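Local atomic coordinates of branched-chain amino acid aminotransferase (Thermoproteus uzoniensis 768-20, PDB entry 6THQ), a protein that uses pyridoxal 5'-phosphate to move amino groups, probably between leucine, isoleucine or valine and 2-oxoglutarate, in branched-chain amino acid biosynthesis. Residues H63-L68 against Y80-L85; G41-I46 against M160-G165; E200-V205 against E247-A252; T212-D217 against E241-R246. All coordinates share one frame; numbering follows the deposited sequence.

The four contacts form two pairs, separated in sequence and in space. Contacts 1 and 2 have centres about 12 Å apart; the first joins helix 60-74 to helix 82-96, the second joins strand 42-50 of the antiparallel sheet to the 160-165 loop before helix 167-179, and along the chain contact 1 is nested within the loop that contact 2 closes. Contacts 3 and 4, centres about 10 Å apart, come later and belong to the mixed sheet, contact 4 nested inside contact 3, with strand 239-245 running into helix 246-250. Centres of contacts 1 and 3 are about 32 Å apart, yet contacts 1, 2 and 3 all touch the cofactor, so both sheets contribute to its site.

Contact 1: residues H63-L68 against Y80-L85; sequences HMERLL and YTAEEL. With PLP (pyridoxal-5'-phosphate), chain D; PY5 (2-[O-phosphonopyridoxyl]-amino-pentanoic acid), chain E.
Met64 lies across Leu85 at about a right angle, its SD 3.6 Å from Leu85 CB. The chain bends at chi2 (-60°), which lays CG and SD together over that CB, while Met64 CB faces the methyl of Ala82. The two backbones come nearest at Met64 and Ala82, and the Ala82 methyl also meets Glu65 CG at 3.8 Å and, less tightly, Leu68 CD1. Both branches of Leu68 reach the N-terminal end of the second helix and the loop just before it, with CD1 3.6 Å from Ala82 N and CD2 3.5 Å from Tyr80 O. Leu67 lies across Leu85 at about a right angle, its CD2 3.7 Å from Leu85 CD1. The N-terminus of helix 82-96 is closed by a capping box of Thr81, the N-cap, and Glu84. Glu84 N donates to Thr81 OG1 at 3.2 Å and nearly straight (174°), and Thr81 N donates in return to Glu84 OE1, which it meets from above the carboxylate plane.

Arg66 leaves the same helix in another direction, toward the cofactor phosphate. Its NH1 is 2.6 Å from O3P of PLP and makes the equivalent bond to O3P of PY5, which overlaps PLP in the same pocket; the NH2 bonds to these oxygens are weak. Glu44 holds the first shell in place, through a salt bridge to Arg66 NE and a hydrogen bond to His63 ND1. The chemistry therefore divides helix 60-74: hydrocarbon and sulfur join it to helix 82-96, while its guanidinium probably helps balance the phosphate charge.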
# COMPACT_ATOMS: atom_id res chain seq x y z
N HIS A 63 20.34 4.20 7.54
CA HIS A 63 19.12 4.33 6.76
C HIS A 63 19.22 3.61 5.44
O HIS A 63 18.25 2.95 5.04
CB HIS A 63 18.76 5.77 6.57
CG HIS A 63 18.14 6.38 7.78
ND1 HIS A 63 16.80 6.25 8.09
CD2 HIS A 63 18.68 7.12 8.78
CE1 HIS A 63 16.54 6.90 9.21
NE2 HIS A 63 17.66 7.46 9.64
N MET A 64 20.37 3.68 4.77
CA MET A 64 20.48 3.02 3.46
C MET A 64 20.57 1.48 3.57
O MET A 64 20.04 0.75 2.72
CB MET A 64 21.62 3.60 2.60
CG MET A 64 21.42 5.07 2.25
SD MET A 64 19.87 5.21 1.32
CE MET A 64 19.71 6.94 1.01
N GLU A 65 21.19 0.97 4.61
CA GLU A 65 21.14 -0.45 4.83
C GLU A 65 19.71 -0.92 5.16
O GLU A 65 19.37 -2.04 4.79
CB GLU A 65 22.07 -0.86 5.94
CG GLU A 65 23.51 -0.79 5.55
CD GLU A 65 24.43 -1.08 6.73
OE1 GLU A 65 23.95 -1.27 7.91
OE2 GLU A 65 25.66 -1.12 6.49
N ARG A 66 18.91 -0.11 5.86
CA ARG A 66 17.54 -0.44 6.20
C ARG A 66 16.71 -0.45 4.90
O ARG A 66 15.84 -1.32 4.73
CB ARG A 66 16.91 0.50 7.24
CG ARG A 66 15.51 -0.01 7.67
CD ARG A 66 14.98 0.77 8.83
NE ARG A 66 14.60 2.14 8.44
CZ ARG A 66 14.17 3.10 9.27
NH1 ARG A 66 14.06 2.88 10.57
NH2 ARG A 66 13.87 4.32 8.82
N LEU A 67 16.99 0.49 4.00
CA LEU A 67 16.29 0.59 2.71
C LEU A 67 16.44 -0.73 2.03
O LEU A 67 15.44 -1.30 1.55
CB LEU A 67 16.83 1.74 1.82
CG LEU A 67 16.00 1.92 0.54
CD1 LEU A 67 14.81 2.81 0.74
CD2 LEU A 67 16.80 2.51 -0.57
N LEU A 68 17.65 -1.25 2.04
CA LEU A 68 17.90 -2.53 1.35
C LEU A 68 17.32 -3.70 2.13
O LEU A 68 16.93 -4.66 1.51
CB LEU A 68 19.40 -2.80 1.10
CG LEU A 68 20.04 -1.75 0.17
CD1 LEU A 68 21.55 -2.00 0.13
CD2 LEU A 68 19.51 -1.70 -1.23
N TYR A 80 21.40 -1.14 -6.26
CA TYR A 80 22.42 -0.27 -5.70
C TYR A 80 22.84 -0.79 -4.34
O TYR A 80 22.05 -1.42 -3.66
CB TYR A 80 21.89 1.15 -5.54
CG TYR A 80 21.57 1.78 -6.85
CD1 TYR A 80 22.60 2.28 -7.70
CD2 TYR A 80 20.25 1.86 -7.29
CE1 TYR A 80 22.31 2.84 -8.92
CE2 TYR A 80 19.95 2.43 -8.53
CZ TYR A 80 20.97 2.92 -9.34
OH TYR A 80 20.65 3.51 -10.56
N THR A 81 24.09 -0.50 -3.92
CA THR A 81 24.59 -0.89 -2.60
C THR A 81 24.29 0.25 -1.61
O THR A 81 23.92 1.39 -2.01
CB THR A 81 26.09 -1.21 -2.60
OG1 THR A 81 26.81 0.01 -2.83
CG2 THR A 81 26.46 -2.32 -3.62
N ALA A 82 24.48 -0.01 -0.31
CA ALA A 82 24.21 1.06 0.66
C ALA A 82 25.21 2.20 0.51
O ALA A 82 24.86 3.39 0.68
CB ALA A 82 24.23 0.53 2.09
N GLU A 83 26.46 1.84 0.19
CA GLU A 83 27.51 2.84 -0.12
C GLU A 83 27.12 3.78 -1.28
O GLU A 83 27.05 5.02 -1.10
CB GLU A 83 28.88 2.10 -0.26
CG GLU A 83 29.98 2.78 -1.10
CD GLU A 83 31.13 3.32 -0.28
OE1 GLU A 83 30.93 4.02 0.76
OE2 GLU A 83 32.27 3.04 -0.70
N GLU A 84 26.77 3.20 -2.46
CA GLU A 84 26.27 4.00 -3.58
C GLU A 84 25.15 4.96 -3.18
O GLU A 84 25.16 6.18 -3.52
CB GLU A 84 25.85 3.12 -4.75
CG GLU A 84 27.01 2.36 -5.35
CD GLU A 84 26.67 1.12 -6.16
OE1 GLU A 84 25.52 0.65 -6.20
OE2 GLU A 84 27.61 0.51 -6.73
N LEU A 85 24.18 4.41 -2.44
CA LEU A 85 23.02 5.19 -2.03
C LEU A 85 23.39 6.34 -1.12
O LEU A 85 22.84 7.49 -1.22
CB LEU A 85 21.89 4.31 -1.49
CG LEU A 85 21.19 3.43 -2.57
CD1 LEU A 85 20.24 2.40 -2.01
CD2 LEU A 85 20.46 4.25 -3.63
N1 PLP D . 7.39 4.34 12.36
C2 PLP D . 7.00 4.51 11.08
C2A PLP D . 5.67 3.93 10.72
C3 PLP D . 7.83 5.32 10.13
O3 PLP D . 7.50 5.56 8.83
C4 PLP D . 9.12 5.86 10.65
C4A PLP D . 10.04 6.66 9.73
C5 PLP D . 9.43 5.57 12.08
C6 PLP D . 8.54 4.82 12.85
C5A PLP D . 10.68 6.07 12.76
O4P PLP D . 11.81 5.43 12.20
P PLP D . 13.15 6.29 12.12
O1P PLP D . 12.68 7.50 11.36
O2P PLP D . 13.51 6.61 13.55
O3P PLP D . 14.09 5.34 11.42
N1 PY5 E . 7.02 4.28 12.93
C2 PY5 E . 6.48 4.74 11.77
C2A PY5 E . 5.11 4.26 11.37
C3 PY5 E . 7.22 5.79 10.98
O3 PY5 E . 6.70 6.33 9.83
C4 PY5 E . 8.56 6.23 11.50
C4A PY5 E . 9.39 7.29 10.78
C5 PY5 E . 9.03 5.61 12.76
C6 PY5 E . 8.23 4.66 13.39
C5A PY5 E . 10.39 6.02 13.33
O4P PY5 E . 11.40 5.71 12.36
P PY5 E . 12.86 6.41 12.31
O1P PY5 E . 12.63 7.68 11.53
O2P PY5 E . 13.16 6.75 13.74
O3P PY5 E . 13.73 5.35 11.65
N PY5 E . 8.97 7.20 9.40
CA PY5 E . 8.62 8.42 8.72
C PY5 E . 9.82 9.30 9.00
O PY5 E . 10.54 9.19 8.01
CB PY5 E . 7.15 8.89 8.96
CG PY5 E . 6.40 9.03 7.63
CD PY5 E . 6.58 10.48 7.16
OXT PY5 E . 10.13 9.97 10.04

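Contact 2: residues G41-I46 against M160-G165; sequences GVFEGI and MAKATG. With PY5 (2-[O-phosphonopyridoxyl]-amino-pentanoic acid), chain E; PLP (pyridoxal-5'-phosphate), chain D.
One face of the Phe43 ring carries the aliphatic part of Lys162: CG sits 4.0 Å from the ring centroid and 17° off the normal, a CH-pi contact offset toward the rim. At the edge, near the ring plane, is Ala163 O, and Thr164 CG2 comes in obliquely to 3.9 Å from Phe43 CD1. Tyr167 adds an edge-to-face ring contact. Phe43 reaches this position because CG stands between the backbone N and the carbonyl carbon (chi1 67°), which turns the ring out from its strand to where the lysine crosses it at about a right angle.

A single backbone bridge joins Val42 to Ala163, their CA atoms 4.3 Å apart. It is framed by two bonds: Thr164 N to Gly41 O at 2.9 Å, and Phe43 N to Lys162 O at 3.1 Å. Lys162 is the centre of an inverse gamma turn, closed by a weak bond from Ala163 N to Ala161 O. Beyond the ring the lysine chain bends at chi4, and in the conformer given NZ is placed to donate to PY5 O (2.9 Å); this position is consistent with the Schiff-base lysine of the family. Its shorter approaches to the overlapping ligands are doubtful, as two conformers of the side chain exist. Gly45 CA lies 3.5 Å from the same PY5 O.

Strand 42-50 is hydrogen-bonded to strand 102-110, and helix 60-74 packs on Val42 and Glu44. The 160-165 loop leads into helix 167-179, and Asn37, Leu36 and Leu168 of the second subunit pack on Phe43, Thr164 and Ala163 respectively.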
# COMPACT_ATOMS: atom_id res chain seq x y z
N GLY A 41 6.70 -0.82 -3.12
CA GLY A 41 8.02 -0.19 -3.04
C GLY A 41 8.51 0.01 -1.63
O GLY A 41 7.85 -0.38 -0.68
N VAL A 42 9.69 0.61 -1.46
CA VAL A 42 10.23 0.88 -0.10
C VAL A 42 10.74 2.31 -0.12
O VAL A 42 11.06 2.82 -1.17
CB VAL A 42 11.28 -0.13 0.37
CG1 VAL A 42 10.67 -1.54 0.43
CG2 VAL A 42 12.53 -0.15 -0.52
N PHE A 43 10.76 2.97 1.03
CA PHE A 43 11.28 4.30 1.13
C PHE A 43 12.07 4.54 2.46
O PHE A 43 12.16 3.64 3.30
CB PHE A 43 10.19 5.33 0.99
CG PHE A 43 9.21 5.34 2.12
CD1 PHE A 43 8.18 4.35 2.21
CD2 PHE A 43 9.24 6.35 3.09
CE1 PHE A 43 7.24 4.41 3.24
CE2 PHE A 43 8.30 6.41 4.12
CZ PHE A 43 7.31 5.44 4.19
N GLU A 44 12.65 5.73 2.62
CA GLU A 44 13.37 6.10 3.82
C GLU A 44 13.07 7.53 4.18
O GLU A 44 12.44 8.28 3.41
CB GLU A 44 14.90 5.88 3.66
CG GLU A 44 15.40 4.47 4.02
CD GLU A 44 15.07 4.10 5.48
OE1 GLU A 44 14.92 5.03 6.33
OE2 GLU A 44 14.94 2.89 5.80
N GLY A 45 13.50 7.90 5.38
CA GLY A 45 13.39 9.24 5.91
C GLY A 45 14.75 9.52 6.57
O GLY A 45 15.14 8.80 7.47
N ILE A 46 15.48 10.54 6.09
CA ILE A 46 16.81 10.85 6.57
C ILE A 46 16.91 12.33 6.80
O ILE A 46 16.48 13.13 5.97
CB ILE A 46 17.91 10.41 5.62
CG1 ILE A 46 17.68 9.00 5.11
CG2 ILE A 46 19.23 10.41 6.39
CD1 ILE A 46 18.66 8.49 4.06
N MET A 160 7.53 -4.58 9.68
CA MET A 160 8.89 -4.16 10.08
C MET A 160 9.60 -3.39 8.88
O MET A 160 10.45 -2.55 9.13
CB MET A 160 9.76 -5.32 10.56
CG MET A 160 10.84 -4.88 11.59
SD MET A 160 12.02 -6.16 12.14
CE MET A 160 13.03 -6.30 10.66
N ALA A 161 9.22 -3.67 7.62
CA ALA A 161 9.78 -2.95 6.50
C ALA A 161 9.14 -1.56 6.30
O ALA A 161 7.97 -1.35 6.63
CB ALA A 161 9.65 -3.77 5.25
N LYS A 162 9.91 -0.60 5.80
CA LYS A 162 9.33 0.72 5.48
C LYS A 162 8.85 0.60 4.06
O LYS A 162 9.51 1.09 3.12
CB LYS A 162 10.33 1.88 5.72
CG LYS A 162 9.69 3.17 6.19
CD LYS A 162 10.70 4.23 6.60
CE LYS A 162 10.21 5.20 7.67
NZ LYS A 162 9.78 6.54 7.18
N ALA A 163 7.73 -0.11 3.91
CA ALA A 163 7.21 -0.49 2.58
C ALA A 163 6.04 0.43 2.28
O ALA A 163 5.20 0.70 3.14
CB ALA A 163 6.71 -1.95 2.55
N THR A 164 5.95 0.91 1.05
CA THR A 164 4.99 1.95 0.74
C THR A 164 3.53 1.56 0.98
O THR A 164 2.79 2.32 1.58
CB THR A 164 5.14 2.33 -0.74
OG1 THR A 164 5.00 1.13 -1.50
CG2 THR A 164 6.55 2.97 -1.03
N GLY A 165 3.11 0.40 0.51
CA GLY A 165 1.69 0.06 0.57
C GLY A 165 1.21 -0.04 2.02
O GLY A 165 0.06 0.26 2.26
N1 PY5 E . 7.02 4.28 12.93
C2 PY5 E . 6.48 4.74 11.77
C2A PY5 E . 5.11 4.26 11.37
C3 PY5 E . 7.22 5.79 10.98
O3 PY5 E . 6.70 6.33 9.83
C4 PY5 E . 8.56 6.23 11.50
C4A PY5 E . 9.39 7.29 10.78
C5 PY5 E . 9.03 5.61 12.76
C6 PY5 E . 8.23 4.66 13.39
C5A PY5 E . 10.39 6.02 13.33
O4P PY5 E . 11.40 5.71 12.36
P PY5 E . 12.86 6.41 12.31
O1P PY5 E . 12.63 7.68 11.53
O2P PY5 E . 13.16 6.75 13.74
O3P PY5 E . 13.73 5.35 11.65
N PY5 E . 8.97 7.20 9.40
CA PY5 E . 8.62 8.42 8.72
C PY5 E . 9.82 9.30 9.00
O PY5 E . 10.54 9.19 8.01
CB PY5 E . 7.15 8.89 8.96
CG PY5 E . 6.40 9.03 7.63
CD PY5 E . 6.58 10.48 7.16
OXT PY5 E . 10.13 9.97 10.04
N1 PLP D . 7.39 4.34 12.36
C2 PLP D . 7.00 4.51 11.08
C2A PLP D . 5.67 3.93 10.72
C3 PLP D . 7.83 5.32 10.13
O3 PLP D . 7.50 5.56 8.83
C4 PLP D . 9.12 5.86 10.65
C4A PLP D . 10.04 6.66 9.73
C5 PLP D . 9.43 5.57 12.08
C6 PLP D . 8.54 4.82 12.85
C5A PLP D . 10.68 6.07 12.76
O4P PLP D . 11.81 5.43 12.20
P PLP D . 13.15 6.29 12.12
O1P PLP D . 12.68 7.50 11.36
O2P PLP D . 13.51 6.61 13.55
O3P PLP D . 14.09 5.34 11.42

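Contact 3: residues E200-V205 against E247-A252; sequences ENIFIV and EELYAA. With PY5 (2-[O-phosphonopyridoxyl]-amino-pentanoic acid), chain E; PLP (pyridoxal-5'-phosphate), chain D.
Strand 201-206 and the end of helix 246-250 come together where the helix unwinds at Ala251, the nearest CA atoms being Val205 and Ala252 at 6.0 Å, and the junction is made by apolar side chains. Ile204 carries most of it. Its CG2 touches Leu249 CD1 at 3.6 Å, its CB faces the methyl of Ala252 at 4.1 Å, and its CD1 comes to within 4.1 Å of Glu248 O. This spread follows from chi1 of 68°: CG1 stands between backbone N and carbonyl carbon, sending the CD1 arm toward Glu248 and leaving CG2 for the leucine. Leu249 CD1 also meets Ile202 CD1 at 4.0 Å, so one leucine methyl bridges two isoleucines of the strand; both pairs meet at a slant.

The other end of the strand segment reaches the ligand site, with Asn201 OD1 3.5 Å from C5A of the PY5 adduct and Asn201 ND2 hydrogen-bonded to Leu220 O. Strand 201-206 pairs antiparallel with both strand 209-212 and strand 254-259. Helix 246-250 packs on this sheet, where Val194 of strand 193-197 touches both Ile202 and Leu249.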
# COMPACT_ATOMS: atom_id res chain seq x y z
N GLU A 200 5.91 7.41 14.11
CA GLU A 200 6.81 7.58 15.21
C GLU A 200 6.86 6.27 16.00
O GLU A 200 5.87 5.55 16.06
CB GLU A 200 6.25 8.60 16.18
CG GLU A 200 6.07 10.00 15.66
CD GLU A 200 4.73 10.19 14.97
OE1 GLU A 200 3.88 9.25 14.91
OE2 GLU A 200 4.52 11.30 14.45
N ASN A 201 7.97 6.00 16.68
CA ASN A 201 7.99 4.99 17.70
C ASN A 201 7.63 5.64 18.98
O ASN A 201 7.60 6.89 19.10
CB ASN A 201 9.38 4.38 17.77
CG ASN A 201 9.64 3.41 16.63
OD1 ASN A 201 10.53 3.64 15.84
ND2 ASN A 201 8.87 2.35 16.54
N ILE A 202 7.25 4.85 19.97
CA ILE A 202 6.78 5.50 21.19
C ILE A 202 7.55 5.02 22.44
O ILE A 202 7.94 3.87 22.51
CB ILE A 202 5.26 5.34 21.33
CG1 ILE A 202 4.80 6.22 22.45
CG2 ILE A 202 4.88 3.91 21.65
CD1 ILE A 202 3.48 5.86 22.99
N PHE A 203 7.81 5.93 23.39
CA PHE A 203 8.41 5.59 24.66
C PHE A 203 7.56 6.07 25.81
O PHE A 203 6.89 7.12 25.73
CB PHE A 203 9.76 6.28 24.83
CG PHE A 203 10.87 5.60 24.12
CD1 PHE A 203 11.07 5.81 22.75
CD2 PHE A 203 11.80 4.81 24.82
CE1 PHE A 203 12.11 5.23 22.06
CE2 PHE A 203 12.87 4.21 24.15
CZ PHE A 203 13.02 4.42 22.76
N ILE A 204 7.56 5.32 26.90
CA ILE A 204 6.98 5.87 28.11
C ILE A 204 8.01 5.68 29.23
O ILE A 204 8.97 4.88 29.12
CB ILE A 204 5.68 5.17 28.54
CG1 ILE A 204 5.95 3.75 28.99
CG2 ILE A 204 4.57 5.27 27.45
CD1 ILE A 204 4.71 3.10 29.56
N VAL A 205 7.79 6.42 30.32
CA VAL A 205 8.58 6.28 31.53
C VAL A 205 7.63 5.94 32.66
O VAL A 205 6.65 6.65 32.90
CB VAL A 205 9.34 7.54 31.87
CG1 VAL A 205 10.02 7.38 33.24
CG2 VAL A 205 10.36 7.82 30.80
N GLU A 247 -3.60 1.13 29.48
CA GLU A 247 -3.62 1.58 30.89
C GLU A 247 -2.23 2.15 31.31
O GLU A 247 -2.17 3.16 31.99
CB GLU A 247 -4.06 0.47 31.86
CG GLU A 247 -5.44 -0.12 31.53
CD GLU A 247 -5.31 -1.34 30.67
OE1 GLU A 247 -5.62 -2.44 31.17
OE2 GLU A 247 -4.82 -1.19 29.52
N GLU A 248 -1.14 1.52 30.88
CA GLU A 248 0.20 1.96 31.28
C GLU A 248 0.54 3.32 30.67
O GLU A 248 1.19 4.14 31.28
CB GLU A 248 1.21 0.94 30.82
CG GLU A 248 1.23 -0.31 31.68
CD GLU A 248 2.02 -1.45 31.02
OE1 GLU A 248 2.18 -1.46 29.80
OE2 GLU A 248 2.53 -2.33 31.69
N LEU A 249 0.03 3.54 29.46
CA LEU A 249 0.17 4.76 28.77
C LEU A 249 -0.65 5.83 29.52
O LEU A 249 -0.15 6.87 29.84
CB LEU A 249 -0.31 4.51 27.34
CG LEU A 249 -0.18 5.73 26.39
CD1 LEU A 249 1.26 6.21 26.27
CD2 LEU A 249 -0.78 5.38 25.06
N TYR A 250 -1.89 5.56 29.86
CA TYR A 250 -2.69 6.52 30.64
C TYR A 250 -2.04 6.91 32.00
O TYR A 250 -2.18 8.03 32.51
CB TYR A 250 -4.10 5.92 30.92
CG TYR A 250 -5.02 5.92 29.73
CD1 TYR A 250 -4.64 6.48 28.49
CD2 TYR A 250 -6.30 5.38 29.85
CE1 TYR A 250 -5.55 6.51 27.40
CE2 TYR A 250 -7.22 5.40 28.77
CZ TYR A 250 -6.84 5.96 27.58
OH TYR A 250 -7.76 5.92 26.57
N ALA A 251 -1.38 5.95 32.59
CA ALA A 251 -0.77 6.07 33.91
C ALA A 251 0.72 6.37 33.86
O ALA A 251 1.37 6.28 34.88
CB ALA A 251 -0.95 4.76 34.70
N ALA A 252 1.27 6.73 32.68
CA ALA A 252 2.70 6.86 32.58
C ALA A 252 3.09 8.10 33.33
O ALA A 252 2.28 9.04 33.43
CB ALA A 252 3.11 6.95 31.13
N1 PY5 E . 7.02 4.28 12.93
C2 PY5 E . 6.48 4.74 11.77
C2A PY5 E . 5.11 4.26 11.37
C3 PY5 E . 7.22 5.79 10.98
O3 PY5 E . 6.70 6.33 9.83
C4 PY5 E . 8.56 6.23 11.50
C4A PY5 E . 9.39 7.29 10.78
C5 PY5 E . 9.03 5.61 12.76
C6 PY5 E . 8.23 4.66 13.39
C5A PY5 E . 10.39 6.02 13.33
O4P PY5 E . 11.40 5.71 12.36
P PY5 E . 12.86 6.41 12.31
O1P PY5 E . 12.63 7.68 11.53
O2P PY5 E . 13.16 6.75 13.74
O3P PY5 E . 13.73 5.35 11.65
N PY5 E . 8.97 7.20 9.40
CA PY5 E . 8.62 8.42 8.72
C PY5 E . 9.82 9.30 9.00
O PY5 E . 10.54 9.19 8.01
CB PY5 E . 7.15 8.89 8.96
CG PY5 E . 6.40 9.03 7.63
CD PY5 E . 6.58 10.48 7.16
OXT PY5 E . 10.13 9.97 10.04
N1 PLP D . 7.39 4.34 12.36
C2 PLP D . 7.00 4.51 11.08
C2A PLP D . 5.67 3.93 10.72
C3 PLP D . 7.83 5.32 10.13
O3 PLP D . 7.50 5.56 8.83
C4 PLP D . 9.12 5.86 10.65
C4A PLP D . 10.04 6.66 9.73
C5 PLP D . 9.43 5.57 12.08
C6 PLP D . 8.54 4.82 12.85
C5A PLP D . 10.68 6.07 12.76
O4P PLP D . 11.81 5.43 12.20
P PLP D . 13.15 6.29 12.12
O1P PLP D . 12.68 7.50 11.36
O2P PLP D . 13.51 6.61 13.55
O3P PLP D . 14.09 5.34 11.42

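Contact 4: residues T212-D217 against E241-R246; sequences TPPLED and EKSITR
Asp217 OD2 is gripped twice: Ser243 OG donates to it at 2.6 Å on the syn lone pair, and water 2 donates to it at 2.8 Å. Ser243 OG lies beside its backbone N, opposite the carbonyl carbon (chi1 -71°), which points it at the carboxylate. The same water accepts from Ile244 N at 2.9 Å, so this carboxylate oxygen is tied to two successive residues of the partner segment. The setting is a beta-alpha-beta crossover, in which strand 209-212 leads through helix 223-234 to the parallel neighbouring strand 239-245. Their pairing continues here through Lys242 N, which donates to Thr212 O at 3.0 Å with an N-H...O angle of 135°.

Two prolines then end the regular pairing. The Pro214 ring packs against the partner backbone through CD, 3.4 Å from Lys242 C, while Pro213 CD meets Ile244 CD1 at 3.8 Å. The side chains of Thr212 and Glu241 run side by side, pointing the same way; Thr212 OG1 bonds to Ile202 O, and Glu241 OE2 forms a salt bridge with Arg225, which also bonds Pro213 O. That glutamate oxygen accepts from water 1 at 2.6 Å, and water 1 in turn accepts from Leu215 N at 3.1 Å.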
# COMPACT_ATOMS: atom_id res chain seq x y z
N THR A 212 9.82 0.84 25.88
CA THR A 212 9.35 1.00 24.51
C THR A 212 8.94 -0.42 24.00
O THR A 212 9.60 -1.43 24.33
CB THR A 212 10.48 1.64 23.65
OG1 THR A 212 9.98 2.14 22.41
CG2 THR A 212 11.64 0.67 23.33
N PRO A 213 7.85 -0.51 23.21
CA PRO A 213 7.43 -1.80 22.71
C PRO A 213 8.59 -2.51 21.98
O PRO A 213 9.35 -1.88 21.26
CB PRO A 213 6.36 -1.43 21.67
CG PRO A 213 5.82 -0.11 22.18
CD PRO A 213 7.02 0.60 22.71
N PRO A 214 8.70 -3.83 22.13
CA PRO A 214 9.69 -4.61 21.43
C PRO A 214 9.41 -4.77 19.95
O PRO A 214 8.26 -4.61 19.50
CB PRO A 214 9.59 -5.97 22.11
CG PRO A 214 8.27 -6.06 22.78
CD PRO A 214 7.73 -4.66 22.89
N LEU A 215 10.41 -5.10 19.15
CA LEU A 215 10.18 -5.25 17.72
C LEU A 215 9.08 -6.25 17.40
O LEU A 215 8.31 -6.02 16.50
CB LEU A 215 11.47 -5.70 17.03
CG LEU A 215 12.63 -4.67 17.15
CD1 LEU A 215 13.76 -5.15 16.28
CD2 LEU A 215 12.23 -3.25 16.78
N GLU A 216 9.05 -7.38 18.11
CA GLU A 216 8.13 -8.42 17.83
C GLU A 216 6.62 -7.97 17.96
O GLU A 216 5.74 -8.68 17.52
CB GLU A 216 8.37 -9.66 18.70
CG GLU A 216 8.28 -9.43 20.22
CD GLU A 216 9.71 -9.19 20.82
OE1 GLU A 216 10.62 -8.68 20.07
OE2 GLU A 216 9.91 -9.50 22.05
N ASP A 217 6.35 -6.83 18.58
CA ASP A 217 5.00 -6.34 18.66
C ASP A 217 4.43 -5.82 17.35
O ASP A 217 3.27 -5.54 17.26
CB ASP A 217 4.89 -5.30 19.78
CG ASP A 217 4.57 -5.94 21.14
OD1 ASP A 217 4.45 -7.20 21.23
OD2 ASP A 217 4.44 -5.19 22.12
N GLU A 241 12.64 -3.14 26.72
CA GLU A 241 11.87 -3.36 25.50
C GLU A 241 10.75 -4.29 25.87
O GLU A 241 10.93 -5.49 25.92
CB GLU A 241 12.76 -3.92 24.40
CG GLU A 241 13.71 -2.84 23.93
CD GLU A 241 14.65 -3.34 22.82
OE1 GLU A 241 15.86 -3.53 23.13
OE2 GLU A 241 14.20 -3.50 21.65
N LYS A 242 9.60 -3.72 26.21
CA LYS A 242 8.55 -4.52 26.83
C LYS A 242 7.19 -4.03 26.23
O LYS A 242 7.02 -2.82 26.00
CB LYS A 242 8.63 -4.28 28.36
CG LYS A 242 7.90 -5.28 29.25
CD LYS A 242 8.01 -4.97 30.77
CE LYS A 242 7.21 -5.95 31.69
NZ LYS A 242 7.68 -7.38 31.90
N SER A 243 6.24 -4.93 26.02
CA SER A 243 4.87 -4.51 25.62
C SER A 243 4.22 -3.51 26.57
O SER A 243 4.38 -3.62 27.77
CB SER A 243 3.94 -5.71 25.52
OG SER A 243 4.28 -6.45 24.41
N ILE A 244 3.46 -2.58 26.02
CA ILE A 244 2.82 -1.52 26.77
C ILE A 244 1.33 -1.63 26.48
O ILE A 244 0.94 -1.79 25.34
CB ILE A 244 3.36 -0.19 26.21
CG1 ILE A 244 4.82 -0.07 26.62
CG2 ILE A 244 2.61 1.03 26.74
CD1 ILE A 244 5.42 1.20 26.05
N THR A 245 0.51 -1.51 27.50
CA THR A 245 -0.91 -1.51 27.32
C THR A 245 -1.39 -0.09 27.42
O THR A 245 -0.70 0.78 27.92
CB THR A 245 -1.64 -2.32 28.41
OG1 THR A 245 -1.37 -1.74 29.67
CG2 THR A 245 -1.20 -3.72 28.46
N ARG A 246 -2.60 0.12 26.93
CA ARG A 246 -3.26 1.42 27.07
C ARG A 246 -3.27 1.97 28.51
O ARG A 246 -3.08 3.14 28.72
CB ARG A 246 -4.69 1.33 26.55
CG ARG A 246 -5.32 2.72 26.49
CD ARG A 246 -6.81 2.63 26.49
NE ARG A 246 -7.37 1.92 25.33
CZ ARG A 246 -8.05 2.49 24.34
NH1 ARG A 246 -8.25 3.84 24.31
NH2 ARG A 246 -8.57 1.68 23.39
O HOH W 1 12.95 -5.59 20.80
O HOH W 2 3.56 -2.77 23.11